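Local coordinates for enoyl-CoA hydratase (Thermus thermophilus, PDB 1WZ8), which probably catalyses the reversible hydration of trans-2-enoyl-CoA thioesters to 3-hydroxyacyl-CoA, as a hexameric member of the crotonase (enoyl-CoA hydratase/isomerase) family, at residues W46-E50 / G99-P104; V108-E112 / V195-A199; V146-D150 / S235-E239. All coordinates share one frame; numbering follows the deposited sequence.

Contact 1 of 3, residues W46-E50 / G99-P104; sequences WRDLE and GPLNFP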
# COMPACT_ATOMS: atom_id res chain seq x y z
N TRP A 46 20.46 -19.53 -0.72
CA TRP A 46 19.11 -19.68 -1.25
C TRP A 46 19.02 -19.59 -2.77
O TRP A 46 18.20 -20.27 -3.38
CB TRP A 46 18.18 -18.65 -0.58
CG TRP A 46 18.20 -18.79 0.91
CD1 TRP A 46 18.95 -18.07 1.80
CD2 TRP A 46 17.54 -19.81 1.68
NE1 TRP A 46 18.81 -18.58 3.06
CE2 TRP A 46 17.95 -19.65 3.02
CE3 TRP A 46 16.65 -20.84 1.36
CZ2 TRP A 46 17.50 -20.48 4.05
CZ3 TRP A 46 16.20 -21.68 2.39
CH2 TRP A 46 16.63 -21.49 3.71
N ARG A 47 19.86 -18.77 -3.38
CA ARG A 47 19.85 -18.64 -4.84
C ARG A 47 20.23 -19.95 -5.51
O ARG A 47 19.60 -20.38 -6.47
CB ARG A 47 20.81 -17.54 -5.29
CG ARG A 47 20.26 -16.14 -5.12
CD ARG A 47 21.36 -15.11 -5.26
NE ARG A 47 21.52 -14.35 -4.02
CZ ARG A 47 22.69 -14.00 -3.50
NH1 ARG A 47 23.81 -14.36 -4.11
NH2 ARG A 47 22.73 -13.31 -2.37
N ASP A 48 21.28 -20.59 -4.99
CA ASP A 48 21.73 -21.86 -5.56
C ASP A 48 20.81 -23.03 -5.21
O ASP A 48 20.76 -24.01 -5.94
CB ASP A 48 23.16 -22.16 -5.10
CG ASP A 48 24.16 -21.13 -5.59
OD1 ASP A 48 24.02 -20.67 -6.75
OD2 ASP A 48 25.08 -20.78 -4.83
N LEU A 49 20.09 -22.92 -4.10
CA LEU A 49 19.19 -23.99 -3.69
C LEU A 49 18.07 -24.20 -4.70
O LEU A 49 17.54 -25.30 -4.83
CB LEU A 49 18.60 -23.71 -2.31
CG LEU A 49 19.57 -23.80 -1.13
CD1 LEU A 49 18.82 -23.57 0.17
CD2 LEU A 49 20.25 -25.17 -1.13
N GLU A 50 17.71 -23.13 -5.40
CA GLU A 50 16.65 -23.21 -6.40
C GLU A 50 17.02 -24.19 -7.50
O GLU A 50 16.15 -24.73 -8.18
CB GLU A 50 16.39 -21.82 -7.00
CG GLU A 50 15.82 -20.82 -6.02
CD GLU A 50 15.64 -19.44 -6.63
OE1 GLU A 50 16.66 -18.79 -6.96
OE2 GLU A 50 14.48 -19.00 -6.78
N GLY A 99 15.83 -14.25 1.27
CA GLY A 99 16.22 -15.52 0.71
C GLY A 99 15.21 -16.60 1.05
O GLY A 99 14.64 -17.23 0.16
N PRO A 100 14.96 -16.83 2.34
CA PRO A 100 14.00 -17.85 2.76
C PRO A 100 12.58 -17.50 2.28
O PRO A 100 11.84 -18.38 1.83
CB PRO A 100 14.11 -17.82 4.28
CG PRO A 100 15.53 -17.40 4.51
CD PRO A 100 15.71 -16.31 3.50
N LEU A 101 12.22 -16.23 2.38
CA LEU A 101 10.89 -15.79 1.97
C LEU A 101 10.60 -16.03 0.50
O LEU A 101 9.49 -16.40 0.13
CB LEU A 101 10.67 -14.30 2.26
CG LEU A 101 10.45 -13.83 3.70
CD1 LEU A 101 9.98 -12.38 3.68
CD2 LEU A 101 9.40 -14.70 4.38
N ASN A 102 11.61 -15.82 -0.34
CA ASN A 102 11.42 -16.01 -1.77
C ASN A 102 11.80 -17.40 -2.29
O ASN A 102 11.64 -17.68 -3.47
CB ASN A 102 12.14 -14.92 -2.56
CG ASN A 102 11.47 -13.56 -2.40
OD1 ASN A 102 10.25 -13.45 -2.47
ND2 ASN A 102 12.27 -12.52 -2.19
N PHE A 103 12.29 -18.26 -1.40
CA PHE A 103 12.63 -19.62 -1.81
C PHE A 103 11.27 -20.28 -2.04
O PHE A 103 10.35 -20.09 -1.25
CB PHE A 103 13.38 -20.35 -0.70
CG PHE A 103 13.90 -21.69 -1.12
CD1 PHE A 103 14.85 -21.79 -2.13
CD2 PHE A 103 13.40 -22.85 -0.54
CE1 PHE A 103 15.31 -23.04 -2.56
CE2 PHE A 103 13.85 -24.10 -0.97
CZ PHE A 103 14.80 -24.20 -1.98
N PRO A 104 11.12 -21.06 -3.12
CA PRO A 104 9.83 -21.71 -3.40
C PRO A 104 9.32 -22.78 -2.44
O PRO A 104 8.10 -22.95 -2.29
CB PRO A 104 10.01 -22.25 -4.81
CG PRO A 104 11.49 -22.54 -4.88
CD PRO A 104 12.09 -21.33 -4.21
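Trp46 and Phe103 make an edge-to-face aromatic pair, the six-membered ring of the tryptophan turning its CE3–CZ3 edge to the phenylalanine face, with ring centroids 5.5 Å apart and planes at 64°. Phe103 reaches across because its CG stands anti to the backbone N (chi1 -173°), which swings the ring from residues 99-104 toward helix 36-49.

CH-pi packing uses the indole differently. Pro100 CD lies 4.0 Å from the centroid of the five-membered ring of Trp46 and only 13° off its normal, while Pro100 CG lies over the same face, offset toward the rim, 3.6 Å from Trp46 CE2 and next to CZ2. Gly99 has no side chain, and its backbone lies directly against this face, Gly99 C being 3.7 Å from Trp46 CG. In this crotonase fold the two helices thus meet against the large sheet, where Trp46 also touches Val58 and Leu60, and Leu49 touches Leu22 and Ile24.

Aliphatic and backbone atoms surround the Phe103 ring. Leu49 CB presses obliquely on it, 3.4 Å from Phe103 CE1, and the backbone N of Glu50 lies at the ring edge, near its plane. At the more exposed end, the Glu50 methylene CG rests 4.2 Å from Pro104 CD, and Glu50 also packs on Arg47 of a neighbouring subunit.

Contact 2 of 3, residues V108-E112 / V195-A199; sequences VAAVE and VYEKA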
# COMPACT_ATOMS: atom_id res chain seq x y z
N VAL A 108 11.76 -24.76 7.39
CA VAL A 108 11.51 -24.98 8.80
C VAL A 108 12.80 -24.73 9.57
O VAL A 108 13.88 -25.11 9.11
CB VAL A 108 11.07 -26.44 9.07
CG1 VAL A 108 10.84 -26.66 10.56
CG2 VAL A 108 9.81 -26.77 8.27
N ALA A 109 12.69 -24.09 10.73
CA ALA A 109 13.87 -23.82 11.54
C ALA A 109 13.77 -24.53 12.89
O ALA A 109 12.76 -24.41 13.59
CB ALA A 109 14.03 -22.32 11.76
N ALA A 110 14.80 -25.29 13.24
CA ALA A 110 14.84 -25.98 14.53
C ALA A 110 15.64 -25.04 15.41
O ALA A 110 16.87 -25.13 15.48
CB ALA A 110 15.56 -27.32 14.38
N VAL A 111 14.94 -24.13 16.08
CA VAL A 111 15.58 -23.13 16.92
C VAL A 111 15.91 -23.64 18.32
O VAL A 111 15.08 -23.59 19.22
CB VAL A 111 14.69 -21.88 17.01
CG1 VAL A 111 15.48 -20.70 17.53
CG2 VAL A 111 14.10 -21.58 15.63
N GLU A 112 17.14 -24.10 18.48
CA GLU A 112 17.62 -24.64 19.74
C GLU A 112 18.38 -23.64 20.60
O GLU A 112 19.28 -22.96 20.12
CB GLU A 112 18.52 -25.85 19.47
CG GLU A 112 17.87 -27.00 18.73
CD GLU A 112 18.87 -28.06 18.32
OE1 GLU A 112 19.72 -27.77 17.45
OE2 GLU A 112 18.81 -29.18 18.86
N VAL A 195 13.07 -30.28 20.26
CA VAL A 195 13.09 -29.30 19.18
C VAL A 195 13.44 -29.87 17.81
O VAL A 195 12.62 -29.81 16.88
CB VAL A 195 14.04 -28.12 19.51
CG1 VAL A 195 14.09 -27.14 18.33
CG2 VAL A 195 13.56 -27.41 20.77
N TYR A 196 14.64 -30.42 17.66
CA TYR A 196 15.03 -30.97 16.38
C TYR A 196 14.06 -32.06 15.91
O TYR A 196 13.64 -32.08 14.75
CB TYR A 196 16.44 -31.55 16.43
CG TYR A 196 16.84 -32.20 15.12
CD1 TYR A 196 17.03 -31.44 13.97
CD2 TYR A 196 16.98 -33.58 15.02
CE1 TYR A 196 17.34 -32.03 12.75
CE2 TYR A 196 17.30 -34.19 13.80
CZ TYR A 196 17.47 -33.41 12.67
OH TYR A 196 17.78 -34.00 11.47
N GLU A 197 13.69 -32.96 16.82
CA GLU A 197 12.77 -34.04 16.48
C GLU A 197 11.45 -33.53 15.90
O GLU A 197 10.97 -34.04 14.89
CB GLU A 197 12.49 -34.90 17.72
CG GLU A 197 11.36 -35.89 17.56
CD GLU A 197 11.18 -36.77 18.79
OE1 GLU A 197 12.10 -37.55 19.09
OE2 GLU A 197 10.12 -36.67 19.45
N LYS A 198 10.85 -32.54 16.56
CA LYS A 198 9.58 -31.98 16.10
C LYS A 198 9.77 -31.19 14.81
O LYS A 198 8.93 -31.25 13.91
CB LYS A 198 8.98 -31.06 17.17
CG LYS A 198 7.63 -30.44 16.81
CD LYS A 198 6.54 -31.51 16.66
CE LYS A 198 5.18 -30.88 16.35
NZ LYS A 198 4.10 -31.90 16.25
N ALA A 199 10.86 -30.45 14.72
CA ALA A 199 11.12 -29.67 13.51
C ALA A 199 11.25 -30.60 12.31
O ALA A 199 10.73 -30.32 11.23
CB ALA A 199 12.39 -28.84 13.68
O HOH W 1 16.56 -30.57 19.91
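Ala110 and Ala199 meet methyl to methyl, their CB atoms 3.6 Å apart, and this close approach lets helix 195-207 lie against strand 107-111 with short-segment axes 7.6 Å apart and nearly antiparallel at 168°. The small side chain of Ala110 has helix residues around it: its CB also faces Tyr196 CA and meets the edge of the Tyr196 ring, while Val195 CG1 lies 4.2 Å from Ala110 CB.

Towards the start of the strand, Val108 CG1 touches the last residue of the helix segment, 3.7 Å from the carbonyl O of Ala199. Towards its end, Val195 takes over. Its CG1, set anti to the backbone N (chi1 177°), reaches the carbonyl O of Val111 and comes within 3.8 Å of Glu112 CG, the methylene part of the glutamate.

The two oxygens of the Glu112 carboxylate have separate partners. A water molecule donates to Glu112 OE2 at 2.8 Å and accepts from the backbone N of Tyr196 at 3.0 Å, so an N-H in the first turn of the helix is tied to Glu112 through one solvent molecule. The other oxygen, Glu112 OE1, forms a salt bridge with Arg61, whose guanidinium also makes a cation-pi contact with the Tyr196 ring. The Tyr196 hydroxyl in turn is hydrogen-bonded to Glu23 on strand 21-26.

Farther out, backbone hydrogen bonds to strands 57-62 and 128-132 hold strand 107-111 in the sheet, while Leu59 and Val130 touch Ala199 from those strands. A helix laid antiparallel over the central parallel strands, its alanine and valine face on the sheet, is consistent with the layered beta-alpha core of the crotonase fold.

Contact 3 of 3, residues V146-D150 / S235-E239; sequences VAAGD and SLALE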
# COMPACT_ATOMS: atom_id res chain seq x y z
N VAL A 146 22.41 0.01 18.14
CA VAL A 146 21.93 0.33 16.80
C VAL A 146 20.46 -0.05 16.67
O VAL A 146 19.93 -0.81 17.48
CB VAL A 146 22.74 -0.41 15.70
CG1 VAL A 146 24.19 0.06 15.71
CG2 VAL A 146 22.67 -1.91 15.92
N ALA A 147 19.80 0.49 15.65
CA ALA A 147 18.39 0.21 15.42
C ALA A 147 18.15 -1.26 15.08
O ALA A 147 19.03 -1.95 14.56
CB ALA A 147 17.87 1.10 14.30
N ALA A 148 16.94 -1.74 15.38
CA ALA A 148 16.59 -3.13 15.08
C ALA A 148 16.21 -3.19 13.61
O ALA A 148 15.03 -3.21 13.26
CB ALA A 148 15.41 -3.56 15.95
N GLY A 149 17.21 -3.24 12.74
CA GLY A 149 16.91 -3.25 11.32
C GLY A 149 17.21 -4.49 10.50
O GLY A 149 17.10 -4.43 9.27
N ASP A 150 17.56 -5.61 11.12
CA ASP A 150 17.87 -6.79 10.32
C ASP A 150 16.74 -7.78 10.07
O ASP A 150 16.96 -8.82 9.44
CB ASP A 150 19.10 -7.52 10.89
CG ASP A 150 18.85 -8.16 12.24
OD1 ASP A 150 17.69 -8.17 12.71
OD2 ASP A 150 19.82 -8.67 12.83
N SER A 235 14.51 0.42 7.74
CA SER A 235 15.01 0.14 9.10
C SER A 235 16.43 -0.39 9.04
O SER A 235 17.25 -0.10 9.91
CB SER A 235 14.10 -0.86 9.83
OG SER A 235 14.26 -2.17 9.31
N LEU A 236 16.73 -1.18 8.00
CA LEU A 236 18.07 -1.75 7.83
C LEU A 236 19.05 -0.62 7.52
O LEU A 236 20.16 -0.57 8.08
CB LEU A 236 18.06 -2.77 6.68
CG LEU A 236 19.33 -3.57 6.40
CD1 LEU A 236 19.70 -4.42 7.61
CD2 LEU A 236 19.11 -4.46 5.18
N ALA A 237 18.65 0.30 6.65
CA ALA A 237 19.50 1.43 6.29
C ALA A 237 19.77 2.32 7.50
O ALA A 237 20.90 2.78 7.70
CB ALA A 237 18.86 2.24 5.16
N LEU A 238 18.73 2.58 8.30
CA LEU A 238 18.91 3.41 9.49
C LEU A 238 19.86 2.72 10.46
O LEU A 238 20.68 3.38 11.10
CB LEU A 238 17.56 3.68 10.18
CG LEU A 238 16.65 4.66 9.44
CD1 LEU A 238 15.30 4.73 10.13
CD2 LEU A 238 17.30 6.04 9.38
N GLU A 239 19.75 1.40 10.57
CA GLU A 239 20.64 0.66 11.45
C GLU A 239 22.09 0.83 11.00
O GLU A 239 22.98 1.10 11.80
CB GLU A 239 20.31 -0.84 11.44
CG GLU A 239 21.22 -1.65 12.35
CD GLU A 239 21.15 -3.14 12.11
OE1 GLU A 239 20.09 -3.63 11.68
OE2 GLU A 239 22.16 -3.83 12.37
O HOH W 2 14.21 -4.56 10.88
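The loop 146-150, with an inverse gamma turn centred on Ala148, runs against helix 229-241 so closely that Gly149 CA lies 4.0 Å from Leu236 CA. This joins the loop between two helices of the crotonase fold to a helix in its C-terminal helical part. The contact is buried, and a neighbouring subunit meets it, Thr217 of that chain being hydrogen-bonded to Ala148 N.

Gly149, without a side chain, lies flush on the helix, its CA making a C-H...O contact of 3.5 Å with Ser235 O. Leu236 CD1 packs on the carbonyl O of Gly149. Glu239 reaches toward the loop, crossing Val146 at a slant, its CG anti to the backbone N (chi1 180°) and 3.1 Å from Ala147 O. Its two carboxylate oxygens have different partners: OE1 accepts a weak, bent hydrogen bond from Gly149 N (3.1 Å, 126° at the hydrogen), whereas OE2 is hydrogen-bonded to a bound 2-methyl-2,4-pentanediol, probably from the crystallisation liquor.

Ser235 OG is hydrogen-bonded to the carbonyl of Phe232, one turn back, and a water donates both to this hydroxyl and to the carbonyl O of Ala148, at 2.9 Å from Ser235 OG.

From the N terminus, contact 1 closes first, after a loop containing strand 57-62. The chain then runs almost directly into strand 107-111, where contact 2 opens, so these two are in series. Before contact 2 closes at helix 195-207, residues 146-150 have begun contact 3, which ends on helix 229-241; the loops of contacts 2 and 3 therefore cross. Contact 1 joins helix 36-49 to helix 83-102 and the loop after it; contact 2 lays helix 195-207 on a strand of the large sheet; their centres are 19 Å apart. Contact 3 lies across the chain's centre from contact 2, about 14 Å away between nearest atoms, and joins the 146-150 loop to helix 229-241.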